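Local coordinates for RavA (Legionella pneumophila str. Paris, PDB 6WO6), which acts as a bacterial effector, probably delivered into the host cell during infection, with a molecular activity that is not firmly established, at residues 193-197 / 198-202; 231-234 / 235-239; 245-248 / 249-253. The protein carries 2 engineered substitutions. All blocks are in the same frame, centred on the assembly; numbering follows the deposited sequence.

All three contacts are local, made between residues a few positions apart in an all-helical, elongated chain. Contact 1 is a helix start, where a loop runs into helix 197-202; contact 2 spans nearly all of helix 230-240, and contact 3 opens helix 246-265. Each is partly buried: Ser199 and Cys200 in contact 1, Val233 and Ile237 in contact 2, and Leu247, Ala248 and Val251 in contact 3 are the inward residues. Their chemistry differs: contact 1 relies on a sulfur-aromatic touch and isoleucine packing nearer the surface, contact 2 on a direct salt bridge, contact 3 on a water between opposite charges. Contact 2 touches both others; contacts 1 and 3 have centres about 20 Å apart.

Contact 1 of 3, residues 193-197 / 198-202; sequences REFKI and DSCIE
The N-terminal turn of helix 197-202 takes shape here: the loop 193-196 hands the chain over to the helix, with Lys196 at the N-cap position and its carbonyl turned into the first turn. Lys196 O accepts the amide of Cys200, N to O 3.1 Å. One residue on, Ile197 O takes Ile201 N at 2.9 Å. These are the i to i+4 bonds of an alpha-helix.

Phe195, just ahead of the cap, brings its ring to Cys200. Its CG stands anti to the backbone N (chi1 -179°), which carries the ring towards the cysteine, and CE1 of Phe195 comes 3.9 Å from Cys200 SG. The sulfur lies 4.7 Å from the centroid of the Phe195 ring and well off its normal, an oblique sulfur-aromatic contact. The same ring makes a cation-pi contact with Lys236, so the loop meets helix 230-240 as well.

As a helix start, the turn has two differently made flanks. On one, Ile197 and Ile201, a turn apart, cross obliquely, with Ile197 CG1 3.9 Å from Ile201 CD1; both, together with Cys200, pack on Phe240. On the other, Lys196 offers the root of its side chain to polar neighbours: its CB lies 3.6 Å from Asp198 OD1 and 3.9 Å from Ser199 OG, while the extended remainder of the chain leads away. Asp198 brings its carboxylate back towards Lys196 because CG sits between its own N and carbonyl carbon (chi1 59°). Ser199 is buried where the turn faces His169 and Val173 of helix 162-181, and Glu202 reaches that same helix through a salt bridge with Lys166.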
loop_
_atom_site.group_PDB
_atom_site.type_symbol
_atom_site.label_atom_id
_atom_site.label_comp_id
_atom_site.label_asym_id
_atom_site.label_seq_id
_atom_site.Cartn_x
_atom_site.Cartn_y
_atom_site.Cartn_z
ATOM N N ARG A 193 0.445 18.433 5.808
ATOM C CA ARG A 193 -0.945 18.826 5.611
ATOM C C ARG A 193 -1.726 17.754 4.864
ATOM O O ARG A 193 -2.944 17.636 5.043
ATOM C CB ARG A 193 -1.013 20.157 4.862
ATOM N N GLU A 194 -1.049 16.959 4.037
ATOM C CA GLU A 194 -1.689 15.907 3.258
ATOM C C GLU A 194 -1.844 14.603 4.031
ATOM O O GLU A 194 -2.227 13.593 3.430
ATOM C CB GLU A 194 -0.897 15.644 1.973
ATOM C CG GLU A 194 0.136 16.708 1.633
ATOM C CD GLU A 194 -0.489 18.024 1.209
ATOM O OE1 GLU A 194 -1.599 18.002 0.635
ATOM O OE2 GLU A 194 0.131 19.080 1.455
ATOM N N PHE A 195 -1.554 14.595 5.332
ATOM C CA PHE A 195 -1.642 13.361 6.100
ATOM C C PHE A 195 -3.091 12.907 6.211
ATOM O O PHE A 195 -3.965 13.666 6.643
ATOM C CB PHE A 195 -1.045 13.535 7.495
ATOM C CG PHE A 195 -1.100 12.284 8.323
ATOM C CD1 PHE A 195 -0.091 11.339 8.243
ATOM C CD2 PHE A 195 -2.177 12.038 9.160
ATOM C CE1 PHE A 195 -0.149 10.180 8.992
ATOM C CE2 PHE A 195 -2.242 10.879 9.906
ATOM C CZ PHE A 195 -1.226 9.950 9.826
ATOM N N LYS A 196 -3.340 11.654 5.837
ATOM C CA LYS A 196 -4.680 11.075 5.845
ATOM C C LYS A 196 -4.612 9.724 6.540
ATOM O O LYS A 196 -4.083 8.757 5.977
ATOM C CB LYS A 196 -5.224 10.950 4.423
ATOM C CG LYS A 196 -5.437 12.301 3.756
ATOM C CD LYS A 196 -5.551 12.199 2.249
ATOM C CE LYS A 196 -5.613 13.587 1.631
ATOM N NZ LYS A 196 -5.408 13.559 0.157
ATOM N N ILE A 197 -5.149 9.659 7.760
ATOM C CA ILE A 197 -5.063 8.438 8.557
ATOM C C ILE A 197 -5.789 7.292 7.864
ATOM O O ILE A 197 -5.353 6.135 7.924
ATOM C CB ILE A 197 -5.615 8.692 9.973
ATOM C CG1 ILE A 197 -5.555 7.417 10.815
ATOM C CG2 ILE A 197 -7.035 9.239 9.915
ATOM C CD1 ILE A 197 -4.149 6.938 11.079
ATOM N N ASP A 198 -6.900 7.591 7.183
ATOM C CA ASP A 198 -7.654 6.533 6.522
ATOM C C ASP A 198 -6.906 5.982 5.314
ATOM O O ASP A 198 -7.028 4.792 5.009
ATOM C CB ASP A 198 -9.047 7.032 6.122
ATOM C CG ASP A 198 -9.004 8.217 5.179
ATOM O OD1 ASP A 198 -8.208 9.149 5.419
ATOM O OD2 ASP A 198 -9.775 8.217 4.194
ATOM N N SER A 199 -6.117 6.814 4.630
ATOM C CA SER A 199 -5.270 6.295 3.559
ATOM C C SER A 199 -4.175 5.394 4.117
ATOM O O SER A 199 -3.844 4.367 3.512
ATOM C CB SER A 199 -4.657 7.441 2.753
ATOM O OG SER A 199 -5.608 8.029 1.886
ATOM N N CYS A 200 -3.602 5.763 5.269
ATOM C CA CYS A 200 -2.599 4.914 5.904
ATOM C C CYS A 200 -3.195 3.575 6.322
ATOM O O CYS A 200 -2.570 2.524 6.143
ATOM C CB CYS A 200 -1.987 5.622 7.115
ATOM S SG CYS A 200 -0.996 7.094 6.734
ATOM N N ILE A 201 -4.411 3.591 6.870
ATOM C CA ILE A 201 -5.026 2.354 7.343
ATOM C C ILE A 201 -5.449 1.476 6.169
ATOM O O ILE A 201 -5.210 0.263 6.164
ATOM C CB ILE A 201 -6.209 2.671 8.276
ATOM C CG1 ILE A 201 -5.702 3.325 9.565
ATOM C CG2 ILE A 201 -7.005 1.411 8.586
ATOM C CD1 ILE A 201 -6.798 3.772 10.498
ATOM N N GLU A 202 -6.079 2.078 5.152
ATOM C CA GLU A 202 -6.556 1.313 4.004
ATOM C C GLU A 202 -5.419 0.605 3.279
ATOM O O GLU A 202 -5.619 -0.485 2.731
ATOM C CB GLU A 202 -7.304 2.227 3.031
ATOM C CG GLU A 202 -8.816 2.220 3.197
ATOM C CD GLU A 202 -9.520 3.119 2.193
ATOM O OE1 GLU A 202 -8.821 3.827 1.436
ATOM O OE2 GLU A 202 -10.770 3.119 2.161
#

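Contact 2 of 3, residues 231-234 / 235-239; sequences TDVV and MKIKG
Asp232 and Lys236 run at an angle to each other, one turn apart on helix 230-240, and their ends close into a salt bridge. CG of Asp232 stands anti to its backbone N (chi1 176°), while the lysine chain extends straight beyond CG, so NZ arrives beside the carboxylate and meets OD2 of Asp232 at 2.8 Å, through the syn lone pair of that oxygen.

On the buried side, Val233 and Ile237 lie side by side and point the same way, Val233 CG1 to Ile237 CD1 3.7 Å; Phe190 covers both, and Ile237 also packs on Leu247. Val234 and Lys238 share a direction too, with Val234 CG1 3.6 Å from CD of the bent Lys238 chain, next to Gln252 of helix 246-265. Alongside them run the regular i to i+4 backbone bonds, among them Lys238 N to Val234 O, 2.9 Å.

Lys236 NZ is also hydrogen-bonded to Phe190 O, so the ammonium joins a carboxylate of its own helix to a carbonyl of helix 188-191, and its positive charge probably favours an ionised Asp232.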
loop_
_atom_site.group_PDB
_atom_site.type_symbol
_atom_site.label_atom_id
_atom_site.label_comp_id
_atom_site.label_asym_id
_atom_site.label_seq_id
_atom_site.Cartn_x
_atom_site.Cartn_y
_atom_site.Cartn_z
ATOM N N THR A 231 3.093 13.367 21.007
ATOM C CA THR A 231 1.842 12.661 21.261
ATOM C C THR A 231 1.087 12.400 19.965
ATOM O O THR A 231 0.513 11.321 19.779
ATOM C CB THR A 231 0.972 13.464 22.227
ATOM O OG1 THR A 231 1.709 13.733 23.424
ATOM C CG2 THR A 231 -0.286 12.689 22.581
ATOM N N ASP A 232 1.080 13.379 19.057
ATOM C CA ASP A 232 0.374 13.230 17.788
ATOM C C ASP A 232 0.982 12.110 16.949
ATOM O O ASP A 232 0.262 11.271 16.388
ATOM C CB ASP A 232 0.403 14.559 17.035
ATOM C CG ASP A 232 -0.221 14.471 15.664
ATOM O OD1 ASP A 232 -1.463 14.356 15.586
ATOM O OD2 ASP A 232 0.531 14.520 14.664
ATOM N N VAL A 233 2.314 12.087 16.851
ATOM C CA VAL A 233 3.002 11.019 16.124
ATOM C C VAL A 233 2.651 9.659 16.716
ATOM O O VAL A 233 2.359 8.698 15.989
ATOM C CB VAL A 233 4.522 11.260 16.134
ATOM C CG1 VAL A 233 5.254 10.055 15.577
ATOM C CG2 VAL A 233 4.866 12.508 15.342
ATOM N N VAL A 234 2.675 9.557 18.047
ATOM C CA VAL A 234 2.414 8.271 18.689
ATOM C C VAL A 234 0.972 7.829 18.450
ATOM O O VAL A 234 0.710 6.652 18.165
ATOM C CB VAL A 234 2.749 8.348 20.189
ATOM C CG1 VAL A 234 2.380 7.054 20.890
ATOM C CG2 VAL A 234 4.226 8.641 20.377
ATOM N N MET A 235 0.018 8.760 18.559
ATOM C CA MET A 235 -1.380 8.408 18.335
ATOM C C MET A 235 -1.609 7.961 16.901
ATOM O O MET A 235 -2.348 7.004 16.655
ATOM C CB MET A 235 -2.293 9.587 18.679
ATOM C CG MET A 235 -2.279 9.985 20.142
ATOM S SD MET A 235 -2.701 8.628 21.254
ATOM C CE MET A 235 -4.478 8.806 21.350
ATOM N N LYS A 236 -0.962 8.621 15.937
ATOM C CA LYS A 236 -1.126 8.212 14.543
ATOM C C LYS A 236 -0.532 6.829 14.292
ATOM O O LYS A 236 -1.145 5.997 13.604
ATOM C CB LYS A 236 -0.506 9.258 13.619
ATOM C CG LYS A 236 -1.388 10.489 13.466
ATOM C CD LYS A 236 -0.660 11.667 12.849
ATOM C CE LYS A 236 -1.586 12.869 12.754
ATOM N NZ LYS A 236 -0.880 14.083 12.269
ATOM N N ILE A 237 0.652 6.557 14.850
ATOM C CA ILE A 237 1.246 5.228 14.702
ATOM C C ILE A 237 0.323 4.168 15.291
ATOM O O ILE A 237 0.020 3.157 14.647
ATOM C CB ILE A 237 2.643 5.182 15.343
ATOM C CG1 ILE A 237 3.596 6.124 14.604
ATOM C CG2 ILE A 237 3.184 3.761 15.330
ATOM C CD1 ILE A 237 4.895 6.369 15.333
ATOM N N LYS A 238 -0.156 4.391 16.519
ATOM C CA LYS A 238 -1.125 3.465 17.101
ATOM C C LYS A 238 -2.419 3.419 16.302
ATOM O O LYS A 238 -3.189 2.463 16.436
ATOM C CB LYS A 238 -1.409 3.838 18.559
ATOM C CG LYS A 238 -0.488 3.147 19.556
ATOM C CD LYS A 238 0.292 4.149 20.390
ATOM C CE LYS A 238 -0.351 4.381 21.751
ATOM N NZ LYS A 238 -0.234 3.190 22.642
ATOM N N GLY A 239 -2.670 4.423 15.473
ATOM C CA GLY A 239 -3.841 4.430 14.627
ATOM C C GLY A 239 -3.736 3.509 13.429
ATOM O O GLY A 239 -4.694 2.796 13.115
#

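Contact 3 of 3, residues 245-248 / 249-253; sequences SELA and IKVQS
Lys250 NZ is held by several groups while its chain lies alongside Glu246, one turn back on helix 246-265. It forms a salt bridge with Glu286, a weak hydrogen bond to Ser215, and a hydrogen bond to a water that in turn donates to OE2 of Glu246 at 3.0 Å. Directly, Lys250 NZ and Glu246 OE2 stay 4.2 Å apart, beyond a salt bridge, although both side chains point the same way and the lysine CE comes 3.7 Å from that oxygen.

Ser245 holds the N-cap position, its OG bonded to Ala242 O. The turn that follows is regular: Lys250 N reaches Glu246 O at 2.9 Å and Val251 N reaches Leu247 O at 2.9 Å, whereas the first bond, Ile249 N to Ser245 O, is weak at 3.4 Å. On the inner side Leu247 and Val251 run side by side, Leu247 CD1 3.9 Å from Val251 CG2, with Val251 also on Ala218 and Leu221 of helix 214-224.

The direct ion pair of Lys250 is thus with Glu286, joining the start of this helix to helix 281-286, while Glu246, linked through the water, probably adds only a weaker attraction.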
loop_
_atom_site.group_PDB
_atom_site.type_symbol
_atom_site.label_atom_id
_atom_site.label_comp_id
_atom_site.label_asym_id
_atom_site.label_seq_id
_atom_site.Cartn_x
_atom_site.Cartn_y
_atom_site.Cartn_z
ATOM N N SER A 245 3.239 -3.581 17.540
ATOM C CA SER A 245 4.145 -3.540 16.406
ATOM C C SER A 245 5.501 -2.994 16.835
ATOM O O SER A 245 5.627 -2.291 17.842
ATOM C CB SER A 245 3.575 -2.675 15.285
ATOM O OG SER A 245 3.519 -1.314 15.679
ATOM N N GLU A 246 6.527 -3.329 16.050
ATOM C CA GLU A 246 7.870 -2.845 16.356
ATOM C C GLU A 246 7.918 -1.323 16.373
ATOM O O GLU A 246 8.510 -0.725 17.280
ATOM C CB GLU A 246 8.876 -3.402 15.348
ATOM C CG GLU A 246 9.196 -4.881 15.511
ATOM C CD GLU A 246 9.989 -5.176 16.769
ATOM O OE1 GLU A 246 9.398 -5.166 17.871
ATOM O OE2 GLU A 246 11.210 -5.416 16.655
ATOM N N LEU A 247 7.280 -0.679 15.392
ATOM C CA LEU A 247 7.392 0.771 15.258
ATOM C C LEU A 247 6.901 1.491 16.508
ATOM O O LEU A 247 7.572 2.402 17.007
ATOM C CB LEU A 247 6.619 1.246 14.030
ATOM C CG LEU A 247 6.707 2.749 13.761
ATOM C CD1 LEU A 247 8.124 3.144 13.388
ATOM C CD2 LEU A 247 5.726 3.170 12.677
ATOM N N ALA A 248 5.739 1.098 17.036
ATOM C CA ALA A 248 5.181 1.791 18.194
ATOM C C ALA A 248 6.067 1.620 19.426
ATOM O O ALA A 248 6.399 2.602 20.110
ATOM C CB ALA A 248 3.765 1.288 18.468
ATOM N N ILE A 249 6.448 0.374 19.730
ATOM C CA ILE A 249 7.311 0.102 20.876
ATOM C C ILE A 249 8.588 0.925 20.782
ATOM O O ILE A 249 8.982 1.611 21.736
ATOM C CB ILE A 249 7.624 -1.404 20.967
ATOM C CG1 ILE A 249 6.341 -2.229 21.088
ATOM C CG2 ILE A 249 8.534 -1.691 22.146
ATOM C CD1 ILE A 249 6.582 -3.728 21.080
ATOM N N LYS A 250 9.246 0.883 19.618
ATOM C CA LYS A 250 10.542 1.541 19.485
ATOM C C LYS A 250 10.410 3.058 19.555
ATOM O O LYS A 250 11.239 3.722 20.185
ATOM C CB LYS A 250 11.221 1.115 18.184
ATOM C CG LYS A 250 11.372 -0.391 18.035
ATOM C CD LYS A 250 12.812 -0.843 18.036
ATOM C CE LYS A 250 12.886 -2.351 17.859
ATOM N NZ LYS A 250 14.273 -2.874 17.976
ATOM N N VAL A 251 9.376 3.627 18.926
ATOM C CA VAL A 251 9.204 5.077 18.951
ATOM C C VAL A 251 8.945 5.562 20.373
ATOM O O VAL A 251 9.530 6.558 20.826
ATOM C CB VAL A 251 8.076 5.494 17.988
ATOM C CG1 VAL A 251 7.640 6.922 18.253
ATOM C CG2 VAL A 251 8.536 5.349 16.549
ATOM N N GLN A 252 8.077 4.859 21.108
ATOM C CA GLN A 252 7.795 5.274 22.477
ATOM C C GLN A 252 9.028 5.129 23.364
ATOM O O GLN A 252 9.309 6.005 24.194
ATOM C CB GLN A 252 6.609 4.481 23.029
ATOM C CG GLN A 252 5.305 4.747 22.268
ATOM C CD GLN A 252 4.076 4.205 22.973
ATOM O OE1 GLN A 252 3.509 4.859 23.851
ATOM N NE2 GLN A 252 3.652 3.004 22.589
ATOM N N SER A 253 9.802 4.054 23.180
ATOM C CA SER A 253 10.992 3.887 24.007
ATOM C C SER A 253 12.071 4.908 23.656
ATOM O O SER A 253 12.818 5.341 24.540
ATOM C CB SER A 253 11.536 2.465 23.877
ATOM O OG SER A 253 12.563 2.401 22.905
HETATM O O HOH W 1 13.974 -5.462 17.763
#